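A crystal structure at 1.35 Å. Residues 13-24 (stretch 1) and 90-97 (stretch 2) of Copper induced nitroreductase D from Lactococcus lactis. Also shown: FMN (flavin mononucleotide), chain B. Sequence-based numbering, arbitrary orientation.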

ATOM      1  N   ILE A  13      -1.354  16.921   5.115  1.00 11.63           N
ATOM      2  CA  ILE A  13      -1.850  18.259   5.382  1.00 11.55           C
ATOM      3  C   ILE A  13      -2.746  18.220   6.595  1.00 12.79           C
ATOM      4  O   ILE A  13      -3.799  17.590   6.576  1.00 13.63           O
ATOM      5  CB  ILE A  13      -2.679  18.792   4.180  1.00 13.96           C
ATOM      6  CG1 ILE A  13      -1.879  18.739   2.872  1.00 13.70           C
ATOM      7  CG2 ILE A  13      -3.249  20.180   4.460  1.00 13.73           C
ATOM      8  CD1 ILE A  13      -0.654  19.627   2.832  1.00 14.92           C
ATOM      9  N   TYR A  14      -2.323  18.903   7.644  1.00 14.49           N
ATOM     10  CA  TYR A  14      -3.089  18.942   8.885  1.00 13.77           C
ATOM     11  C   TYR A  14      -4.102  20.084   8.918  1.00 15.18           C
ATOM     12  O   TYR A  14      -5.134  19.965   9.585  1.00 17.14           O
ATOM     13  CB  TYR A  14      -2.153  19.037  10.101  1.00 16.01           C
ATOM     14  CG  TYR A  14      -1.395  17.737  10.335  1.00 18.60           C
ATOM     15  CD1 TYR A  14      -2.089  16.540  10.574  1.00 18.51           C
ATOM     16  CD2 TYR A  14      -0.004  17.690  10.263  1.00 17.89           C
ATOM     17  CE1 TYR A  14      -1.416  15.359  10.789  1.00 16.77           C
ATOM     18  CE2 TYR A  14       0.691  16.503  10.478  1.00 17.06           C
ATOM     19  CZ  TYR A  14      -0.014  15.341  10.729  1.00 16.37           C
ATOM     20  OH  TYR A  14       0.686  14.159  10.955  1.00 19.03           O
ATOM     21  N   ALA A  15      -3.809  21.178   8.207  1.00 14.41           N
ATOM     22  CA  ALA A  15      -4.665  22.356   8.207  1.00 14.51           C
ATOM     23  C   ALA A  15      -5.645  22.230   7.061  1.00 15.01           C
ATOM     24  O   ALA A  15      -5.328  22.564   5.905  1.00 16.10           O
ATOM     25  CB  ALA A  15      -3.832  23.642   8.076  1.00 19.63           C
ATOM     26  N   LEU A  16      -6.834  21.751   7.400  1.00 13.32           N
ATOM     27  CA  LEU A  16      -7.848  21.394   6.411  1.00 12.13           C
ATOM     28  C   LEU A  16      -9.138  22.162   6.652  1.00 12.32           C
ATOM     29  O   LEU A  16      -9.529  22.423   7.804  1.00 15.70           O
ATOM     30  CB  LEU A  16      -8.118  19.878   6.431  1.00 14.12           C
ATOM     31  CG  LEU A  16      -6.965  18.980   5.990  1.00 14.14           C
ATOM     32  CD1 LEU A  16      -7.333  17.527   6.255  1.00 16.45           C
ATOM     33  CD2 LEU A  16      -6.582  19.186   4.515  1.00 14.14           C
ATOM     34  N   GLY A  17      -9.817  22.505   5.562  1.00 12.40           N
ATOM     35  CA  GLY A  17     -11.093  23.188   5.652  1.00 12.40           C
ATOM     36  C   GLY A  17     -12.146  22.547   4.771  1.00 13.70           C
ATOM     37  O   GLY A  17     -11.980  21.402   4.289  1.00 12.94           O
ATOM     38  N   ARG A  18     -13.224  23.297   4.530  1.00 14.37           N
ATOM     39  CA  ARG A  18     -14.389  22.756   3.848  1.00 14.01           C
ATOM     40  C   ARG A  18     -14.683  23.439   2.514  1.00 13.46           C
ATOM     41  O   ARG A  18     -15.790  23.332   1.979  1.00 15.00           O
ATOM     42  CB  ARG A  18     -15.591  22.847   4.780  1.00 16.01           C
ATOM     43  CG  ARG A  18     -15.331  22.075   6.042  1.00 15.73           C
ATOM     44  CD  ARG A  18     -16.547  21.934   6.923  1.00 20.95           C
ATOM     45  NE  ARG A  18     -16.267  21.093   8.074  1.00 22.42           N
ATOM     46  CZ  ARG A  18     -17.118  20.878   9.068  1.00 32.88           C
ATOM     47  NH1 ARG A  18     -18.307  21.465   9.059  1.00 51.07           N
ATOM     48  NH2 ARG A  18     -16.775  20.088  10.070  1.00 32.56           N
ATOM     49  N   ASN A  19     -13.664  24.079   1.950  1.00 12.55           N
ATOM     50  CA  ASN A  19     -13.783  24.773   0.670  1.00 12.60           C
ATOM     51  C   ASN A  19     -13.642  23.782  -0.479  1.00 13.65           C
ATOM     52  O   ASN A  19     -12.662  23.793  -1.228  1.00 14.34           O
ATOM     53  CB  ASN A  19     -12.736  25.899   0.603  1.00 14.22           C
ATOM     54  CG  ASN A  19     -12.798  26.702  -0.667  1.00 14.02           C
ATOM     55  OD1 ASN A  19     -13.859  26.847  -1.309  1.00 14.56           O
ATOM     56  ND2 ASN A  19     -11.651  27.270  -1.026  1.00 16.33           N
ATOM     57  N   VAL A  20     -14.640  22.910  -0.581  1.00 13.46           N
ATOM     58  CA  VAL A  20     -14.643  21.798  -1.536  1.00 14.67           C
ATOM     59  C   VAL A  20     -15.747  22.050  -2.541  1.00 14.63           C
ATOM     60  O   VAL A  20     -16.918  22.181  -2.183  1.00 14.66           O
ATOM     61  CB  VAL A  20     -14.847  20.435  -0.816  1.00 14.49           C
ATOM     62  CG1 VAL A  20     -15.026  19.282  -1.830  1.00 15.76           C
ATOM     63  CG2 VAL A  20     -13.695  20.159   0.134  1.00 16.29           C
ATOM     64  N   GLN A  21     -15.360  22.162  -3.805  1.00 14.55           N
ATOM     65  CA  GLN A  21     -16.255  22.640  -4.852  1.00 14.19           C
ATOM     66  C   GLN A  21     -17.239  21.613  -5.383  1.00 14.83           C
ATOM     67  O   GLN A  21     -18.391  21.948  -5.685  1.00 16.43           O
ATOM     68  CB  GLN A  21     -15.444  23.230  -6.007  1.00 14.45           C
ATOM     69  CG  GLN A  21     -14.644  24.451  -5.580  1.00 17.48           C
ATOM     70  CD  GLN A  21     -13.885  25.063  -6.730  1.00 22.02           C
ATOM     71  OE1 GLN A  21     -14.446  25.330  -7.774  1.00 29.35           O
ATOM     72  NE2 GLN A  21     -12.603  25.317  -6.523  1.00 30.75           N
ATOM     73  N   ASP A  22     -16.803  20.361  -5.492  1.00 12.88           N
ATOM     74  CA  ASP A  22     -17.588  19.352  -6.182  1.00 12.84           C
ATOM     75  C   ASP A  22     -17.486  18.035  -5.415  1.00 14.07           C
ATOM     76  O   ASP A  22     -16.637  17.176  -5.694  1.00 14.62           O
ATOM     77  CB  ASP A  22     -17.098  19.238  -7.628  1.00 16.02           C
ATOM     78  CG  ASP A  22     -17.974  18.338  -8.498  1.00 17.48           C
ATOM     79  OD1 ASP A  22     -18.805  17.593  -7.952  1.00 18.85           O
ATOM     80  OD2 ASP A  22     -17.801  18.364  -9.732  1.00 22.32           O
ATOM     81  N   GLU A  23     -18.345  17.880  -4.426  1.00 15.73           N
ATOM     82  CA  GLU A  23     -18.324  16.697  -3.572  1.00 15.24           C
ATOM     83  C   GLU A  23     -18.593  15.396  -4.362  1.00 13.08           C
ATOM     84  O   GLU A  23     -18.017  14.344  -4.071  1.00 15.16           O
ATOM     85  CB  GLU A  23     -19.274  16.835  -2.364  1.00 18.43           C
ATOM     86  CG  GLU A  23     -20.186  18.066  -2.306  1.00 66.04           C
ATOM     87  CD  GLU A  23     -20.840  18.309  -0.920  1.00 79.37           C
ATOM     88  OE1 GLU A  23     -20.925  19.487  -0.507  1.00 78.46           O
ATOM     89  OE2 GLU A  23     -21.274  17.342  -0.247  1.00 71.52           O
ATOM     90  N   GLU A  24     -19.470  15.452  -5.354  1.00 15.12           N
ATOM     91  CA  GLU A  24     -19.756  14.265  -6.159  1.00 16.72           C
ATOM     92  C   GLU A  24     -18.497  13.783  -6.873  1.00 14.68           C
ATOM     93  O   GLU A  24     -18.228  12.592  -6.910  1.00 15.92           O
ATOM     94  CB  GLU A  24     -20.837  14.548  -7.206  1.00 22.67           C
ATOM     95  CG  GLU A  24     -20.293  15.038  -8.600  1.00 70.17           C
ATOM     96  CD  GLU A  24     -20.689  14.137  -9.796  1.00 80.57           C
ATOM     97  OE1 GLU A  24     -21.505  13.212  -9.610  1.00 88.94           O
ATOM     98  OE2 GLU A  24     -20.184  14.342 -10.932  1.00 52.70           O
ATOM     99  N   ASP A  90     -10.113  19.199  17.067  1.00 29.83           N
ATOM    100  CA  ASP A  90     -10.840  20.243  16.356  1.00 27.75           C
ATOM    101  C   ASP A  90     -10.325  20.416  14.928  1.00 20.50           C
ATOM    102  O   ASP A  90     -11.094  20.732  14.030  1.00 21.89           O
ATOM    103  CB  ASP A  90     -10.759  21.577  17.090  1.00 46.67           C
ATOM    104  CG  ASP A  90     -11.407  21.524  18.466  1.00 60.37           C
ATOM    105  OD1 ASP A  90     -12.601  21.154  18.556  1.00 61.56           O
ATOM    106  OD2 ASP A  90     -10.719  21.848  19.456  1.00 76.85           O
ATOM    107  N   GLY A  91      -9.018  20.248  14.744  1.00 22.92           N
ATOM    108  CA  GLY A  91      -8.443  20.345  13.428  1.00 18.47           C
ATOM    109  C   GLY A  91      -8.916  19.216  12.522  1.00 17.57           C
ATOM    110  O   GLY A  91      -9.067  19.387  11.311  1.00 18.78           O
ATOM    111  N   PHE A  92      -9.154  18.040  13.094  1.00 18.11           N
ATOM    112  CA  PHE A  92      -9.670  16.937  12.293  1.00 17.59           C
ATOM    113  C   PHE A  92     -11.134  17.200  11.963  1.00 18.32           C
ATOM    114  O   PHE A  92     -11.551  17.033  10.826  1.00 17.54           O
ATOM    115  CB  PHE A  92      -9.500  15.595  13.013  1.00 17.03           C
ATOM    116  CG  PHE A  92      -8.085  15.231  13.262  1.00 19.27           C
ATOM    117  CD1 PHE A  92      -7.135  15.384  12.274  1.00 21.32           C
ATOM    118  CD2 PHE A  92      -7.699  14.698  14.481  1.00 20.61           C
ATOM    119  CE1 PHE A  92      -5.822  15.029  12.499  1.00 21.01           C
ATOM    120  CE2 PHE A  92      -6.392  14.345  14.720  1.00 21.98           C
ATOM    121  CZ  PHE A  92      -5.450  14.521  13.730  1.00 19.54           C
ATOM    122  N   LYS A  93     -11.911  17.644  12.951  1.00 18.04           N
ATOM    123  CA  LYS A  93     -13.326  17.986  12.734  1.00 17.29           C
ATOM    124  C   LYS A  93     -13.513  19.063  11.666  1.00 19.78           C
ATOM    125  O   LYS A  93     -14.433  18.974  10.855  1.00 20.47           O
ATOM    126  CB  LYS A  93     -13.993  18.442  14.042  1.00 23.99           C
ATOM    127  CG  LYS A  93     -15.475  18.730  13.872  1.00 30.50           C
ATOM    128  CD  LYS A  93     -16.152  19.170  15.171  1.00 41.46           C
ATOM    129  CE  LYS A  93     -17.199  20.221  14.873  1.00 55.16           C
ATOM    130  NZ  LYS A  93     -17.805  20.798  16.093  1.00 63.10           N
ATOM    131  N   ALA A  94     -12.650  20.084  11.688  1.00 19.28           N
ATOM    132  CA  ALA A  94     -12.742  21.204  10.769  1.00 17.10           C
ATOM    133  C   ALA A  94     -12.615  20.815   9.292  1.00 17.83           C
ATOM    134  O   ALA A  94     -12.990  21.595   8.410  1.00 19.45           O
ATOM    135  CB  ALA A  94     -11.691  22.246  11.131  1.00 20.35           C
ATOM    136  N   ALA A  95     -12.091  19.619   9.019  1.00 16.42           N
ATOM    137  CA  ALA A  95     -11.951  19.120   7.655  1.00 14.10           C
ATOM    138  C   ALA A  95     -13.324  18.878   7.016  1.00 15.04           C
ATOM    139  O   ALA A  95     -14.345  18.848   7.696  1.00 15.76           O
ATOM    140  CB  ALA A  95     -11.131  17.833   7.660  1.00 15.93           C
ATOM    141  N   PHE A  96     -13.338  18.669   5.711  1.00 13.81           N
ATOM    142  CA  PHE A  96     -14.590  18.399   4.986  1.00 13.70           C
ATOM    143  C   PHE A  96     -15.156  17.017   5.296  1.00 13.09           C
ATOM    144  O   PHE A  96     -16.362  16.825   5.368  1.00 14.24           O
ATOM    145  CB  PHE A  96     -14.354  18.515   3.476  1.00 13.03           C
ATOM    146  CG  PHE A  96     -15.598  18.378   2.657  1.00 13.29           C
ATOM    147  CD1 PHE A  96     -16.470  19.437   2.515  1.00 15.79           C
ATOM    148  CD2 PHE A  96     -15.864  17.205   1.973  1.00 18.78           C
ATOM    149  CE1 PHE A  96     -17.611  19.336   1.752  1.00 18.31           C
ATOM    150  CE2 PHE A  96     -17.004  17.094   1.216  1.00 18.84           C
ATOM    151  CZ  PHE A  96     -17.871  18.164   1.100  1.00 19.87           C
ATOM    152  N   GLY A  97     -14.278  16.034   5.460  1.00 12.59           N
ATOM    153  CA  GLY A  97     -14.742  14.679   5.684  1.00 13.27           C
ATOM    154  C   GLY A  97     -13.668  13.752   6.194  1.00 12.03           C
ATOM    155  O   GLY A  97     -12.494  14.136   6.324  1.00 12.45           O
TER
HETATM  156  N1  FMN B1203       0.229  10.557  10.308  1.00 13.77           N
HETATM  157  C2  FMN B1203      -0.555  10.974  11.479  1.00 17.10           C
HETATM  158  O2  FMN B1203      -0.693  12.150  11.726  1.00 18.85           O
HETATM  159  N3  FMN B1203      -1.074   9.960  12.349  1.00 18.19           N
HETATM  160  C4  FMN B1203      -0.903   8.609  12.115  1.00 19.62           C
HETATM  161  O4  FMN B1203      -1.446   7.812  12.829  1.00 18.98           O
HETATM  162  C4A FMN B1203      -0.101   8.194  10.960  1.00 16.84           C
HETATM  163  N5  FMN B1203       0.153   6.959  10.681  1.00 16.15           N
HETATM  164  C5A FMN B1203       0.636   6.618   9.304  1.00 13.93           C
HETATM  165  C6  FMN B1203       0.574   5.188   8.857  1.00 13.37           C
HETATM  166  C7  FMN B1203       0.922   4.828   7.628  1.00 14.41           C
HETATM  167  C7M FMN B1203       0.870   3.365   7.245  1.00 14.68           C
HETATM  168  C8  FMN B1203       1.364   5.902   6.658  1.00 14.99           C
HETATM  169  C8M FMN B1203       1.698   5.525   5.225  1.00 15.32           C
HETATM  170  C9  FMN B1203       1.454   7.180   7.044  1.00 13.75           C
HETATM  171  C9A FMN B1203       1.061   7.579   8.443  1.00 13.88           C
HETATM  172  N10 FMN B1203       1.150   8.924   8.918  1.00 13.21           N
HETATM  173  C10 FMN B1203       0.440   9.268  10.069  1.00 14.49           C
HETATM  174  C1' FMN B1203       1.668   9.992   8.073  1.00 13.57           C
HETATM  175  C2' FMN B1203       3.181   9.874   7.917  1.00 12.46           C
HETATM  176  O2' FMN B1203       3.800  10.290   9.106  1.00 14.25           O
HETATM  177  C3' FMN B1203       3.590  10.719   6.708  1.00 11.90           C
HETATM  178  O3' FMN B1203       3.025  10.065   5.588  1.00 12.10           O
HETATM  179  C4' FMN B1203       5.121  10.756   6.556  1.00 12.07           C
HETATM  180  O4' FMN B1203       5.698  11.510   7.612  1.00 13.81           O
HETATM  181  C5' FMN B1203       5.554  11.347   5.216  1.00 13.34           C
HETATM  182  O5' FMN B1203       5.015  12.656   5.099  1.00 12.30           O
HETATM  183  P   FMN B1203       4.015  13.015   3.860  1.00 11.68           P
HETATM  184  O1P FMN B1203       4.662  12.649   2.586  1.00 13.53           O
HETATM  185  O2P FMN B1203       2.677  12.208   4.072  1.00 11.64           O
HETATM  186  O3P FMN B1203       3.758  14.579   3.983  1.00 14.69           O
HETATM  187  O   HOH W   1      -6.897  17.908   9.931  1.00 19.12           O
HETATM  188  O   HOH W   2      -8.140  21.610  10.048  1.00 16.95           O

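This is a small, mixed contact in which an extended segment runs past the end of a helix, held by an arginine bonded to three backbone carbonyls, a phenylalanine packed under a valine, and two waters that bridge the backbones where they lie farther apart. Together the stretches bury 549 Å², and the backbones come closest where Gly-17 meets Ala-95 and Arg-18 meets Phe-96, with CA atoms 4.6 and 4.5 Å apart. Gly-17 CA lies 3.7 Å from Ala-94 O, and a CB at this glycine would point away from stretch 2.

Arg-18 supplies the direct hydrogen bonds of the contact. Near the end of a helix, carbonyls run out of backbone amides to pair with, and a guanidinium is well suited to collect them. Arg-18 NH2 donates to Lys-93 O at 2.7 Å, and Arg-18 NE donates to Ala-95 O at 3.0 Å; both oxygens sit at the edge of the guanidinium, near its plane, where its N-H bonds point. A weak third bond joins Arg-18 NE to Ala-94 O at 3.3 Å. The CA-to-CB bond of Arg-18 points sideways, so an extended chain, with chi2 and chi3 both t, is what brings the guanidinium to these carbonyls. Its aliphatic part also packs, with Arg-18 CG 3.9 Å from Phe-96 CA.

The apolar centre is Phe-96, which has the largest area covered by the other stretch, 131 Å². Val-20 points toward stretch 2 and lies over one face of the ring, its CB 3.9 Å from the Phe-96 ring centroid in a CH-pi contact, with Val-20 CG2 3.6 Å from Phe-96 CG. At the ring edge, Glu-23 CD comes within 3.6 Å of Phe-96 CZ, placing a carboxylate carbon beside the ring's C-H rim. Leu-16 adds a smaller patch, its CB 3.8 Å from Ala-95 CB, a touch made even though the Ala-95 CA-to-CB bond points away overall.

Toward Tyr-14 the chains part and water takes over. Water 1 donates to Tyr-14 O at 2.7 Å and to Gly-91 O at 3.0 Å, joining two acceptors that cannot bond each other. Water 2 accepts from Leu-16 N at 3.0 Å and donates to Gly-91 O at 2.7 Å, so the same carbonyl anchors both bridges. The Tyr-14 ring makes a looser apolar contact, CD1 to Phe-92 CE1 at 4.5 Å, while its hydroxyl OH donates to FMN O2 at 2.6 Å, tying this end of the contact to the flavin.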